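Local coordinates for protein adenylate kinase (Schistosoma mansoni, PDB 3UMF) that probably catalyses the reversible transfer of a phosphoryl group between adenine nucleotides, interconverting ATP and AMP with two molecules of ADP, at residues A[53-59]-A[108-114]. Residues are numbered along the deposited sequence; the frame is centred on the assembly and turned at random.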
# COMPACT_ATOMS: atom_id res chain seq x y z
N PHE A 53 6.51 15.56 0.92
CA PHE A 53 5.44 15.92 1.86
C PHE A 53 5.69 15.56 3.32
O PHE A 53 4.90 15.94 4.19
CB PHE A 53 4.11 15.31 1.41
CG PHE A 53 3.57 15.88 0.13
CD1 PHE A 53 3.00 17.14 0.10
CD2 PHE A 53 3.63 15.14 -1.04
CE1 PHE A 53 2.49 17.66 -1.08
CE2 PHE A 53 3.13 15.66 -2.22
CZ PHE A 53 2.56 16.92 -2.24
N HIS A 54 6.75 14.81 3.58
CA HIS A 54 7.10 14.38 4.94
C HIS A 54 6.04 13.44 5.52
O HIS A 54 5.83 13.40 6.74
CB HIS A 54 7.32 15.59 5.86
CG HIS A 54 8.13 16.68 5.22
ND1 HIS A 54 9.17 16.43 4.35
CD2 HIS A 54 8.03 18.03 5.32
CE1 HIS A 54 9.68 17.58 3.95
NE2 HIS A 54 9.01 18.56 4.52
N PHE A 55 5.38 12.68 4.65
CA PHE A 55 4.38 11.70 5.07
C PHE A 55 5.02 10.64 5.96
O PHE A 55 6.18 10.29 5.76
CB PHE A 55 3.78 11.00 3.84
CG PHE A 55 2.86 11.86 3.02
CD1 PHE A 55 2.31 13.02 3.53
CD2 PHE A 55 2.54 11.49 1.72
CE1 PHE A 55 1.45 13.80 2.77
CE2 PHE A 55 1.69 12.27 0.95
CZ PHE A 55 1.15 13.42 1.47
N ASN A 56 4.27 10.13 6.93
CA ASN A 56 4.68 8.88 7.59
C ASN A 56 4.50 7.74 6.59
O ASN A 56 3.54 7.71 5.83
CB ASN A 56 3.85 8.63 8.85
CG ASN A 56 4.12 9.66 9.93
OD1 ASN A 56 3.24 10.45 10.28
ND2 ASN A 56 5.33 9.64 10.48
N HIS A 57 5.45 6.81 6.58
CA HIS A 57 5.40 5.70 5.63
C HIS A 57 5.32 4.37 6.38
O HIS A 57 6.25 4.00 7.11
CB HIS A 57 6.61 5.75 4.70
CG HIS A 57 6.52 4.81 3.53
ND1 HIS A 57 7.55 4.66 2.62
CD2 HIS A 57 5.53 3.98 3.12
CE1 HIS A 57 7.19 3.78 1.71
NE2 HIS A 57 5.98 3.35 1.99
N LEU A 58 4.21 3.67 6.21
CA LEU A 58 3.99 2.41 6.92
C LEU A 58 3.83 1.26 5.94
O LEU A 58 3.20 1.40 4.89
CB LEU A 58 2.73 2.50 7.79
CG LEU A 58 2.64 3.56 8.89
CD1 LEU A 58 1.29 3.46 9.59
CD2 LEU A 58 3.78 3.41 9.89
N SER A 59 4.39 0.11 6.29
CA SER A 59 4.18 -1.12 5.53
C SER A 59 4.04 -2.28 6.51
O SER A 59 4.66 -2.27 7.58
CB SER A 59 5.34 -1.36 4.57
OG SER A 59 6.52 -1.73 5.26
N ASN A 108 3.34 13.98 12.01
CA ASN A 108 2.62 14.28 10.78
C ASN A 108 1.29 13.53 10.75
O ASN A 108 1.24 12.35 11.09
CB ASN A 108 3.47 13.90 9.56
CG ASN A 108 2.97 14.54 8.28
OD1 ASN A 108 2.13 13.99 7.58
ND2 ASN A 108 3.49 15.73 7.98
N CYS A 109 0.23 14.22 10.36
CA CYS A 109 -1.11 13.63 10.37
C CYS A 109 -1.36 12.69 9.19
O CYS A 109 -2.33 11.93 9.19
CB CYS A 109 -2.19 14.72 10.40
SG CYS A 109 -2.35 15.67 8.87
N HIS A 110 -0.49 12.75 8.18
CA HIS A 110 -0.66 11.91 6.99
C HIS A 110 0.08 10.58 7.11
O HIS A 110 1.18 10.51 7.67
CB HIS A 110 -0.19 12.64 5.73
CG HIS A 110 -0.88 13.94 5.48
ND1 HIS A 110 -0.46 15.13 6.04
CD2 HIS A 110 -1.94 14.25 4.70
CE1 HIS A 110 -1.24 16.11 5.62
NE2 HIS A 110 -2.15 15.60 4.81
N PHE A 111 -0.52 9.54 6.55
CA PHE A 111 0.09 8.22 6.52
C PHE A 111 -0.06 7.61 5.13
O PHE A 111 -1.18 7.51 4.62
CB PHE A 111 -0.56 7.30 7.55
CG PHE A 111 -0.30 7.70 8.97
CD1 PHE A 111 -1.10 8.63 9.61
CD2 PHE A 111 0.76 7.14 9.68
CE1 PHE A 111 -0.85 9.00 10.92
CE2 PHE A 111 1.01 7.51 10.99
CZ PHE A 111 0.21 8.43 11.61
N LEU A 112 1.06 7.25 4.52
CA LEU A 112 1.04 6.42 3.32
C LEU A 112 1.15 4.97 3.75
O LEU A 112 2.15 4.58 4.36
CB LEU A 112 2.23 6.76 2.41
CG LEU A 112 2.17 7.97 1.49
CD1 LEU A 112 3.49 8.13 0.75
CD2 LEU A 112 1.03 7.84 0.50
N ILE A 113 0.13 4.17 3.46
CA ILE A 113 0.21 2.74 3.72
C ILE A 113 0.55 2.03 2.42
O ILE A 113 -0.27 1.94 1.51
CB ILE A 113 -1.11 2.16 4.27
CG1 ILE A 113 -1.83 3.17 5.16
CG2 ILE A 113 -0.83 0.85 5.01
CD1 ILE A 113 -1.15 3.45 6.48
N ASP A 114 1.77 1.50 2.36
CA ASP A 114 2.30 0.92 1.14
C ASP A 114 1.78 -0.50 0.92
O ASP A 114 1.97 -1.38 1.76
CB ASP A 114 3.84 0.92 1.19
CG ASP A 114 4.48 0.73 -0.17
OD1 ASP A 114 4.01 -0.13 -0.94
OD2 ASP A 114 5.46 1.44 -0.47
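Asn56 O receives the shortest cross-strand bond, from Leu112 N at 2.8 Å. Leu112 O then accepts from Leu58 N and Leu58 O from Asp114 N, both nearly straight, whereas Asn56 N meets His110 O from above its carbonyl plane. This ladder pairs Asn56, His57 and Leu58 with Phe111, Leu112 and Ile113 in parallel register. At the C-terminal end, His57 NE2 donates to the anti lone pair of Asp114 OD2 (3.2 Å, bent to 144°); ring and carboxylate lie nearly coplanar. Both CG atoms stand anti to their backbone N (chi1 -169° and -163°), which brings the two groups together, and Lys42 binds the other oxygen, OD1, in a salt bridge. Near the start, Phe55 CD1 packs on His110 CB at 3.4 Å and CD2 on Leu112 CG. Asn108 OD1 accepts from His110 N, an Asx turn, and also from the ring ND1, both from the same face of its amide, which holds this histidine in place. On the sheet face opposite His57 and Leu112, Leu58 CD1 touches Phe111 CD2 (3.7 Å), and both side chains pack against Met101 of helix 90-104. Strand 56-58 is an edge strand of the five-stranded sheet, and strand 110-114 also bonds to 30-35, the 2-3-1 order of the parallel, Rossmann-like adenylate kinase core.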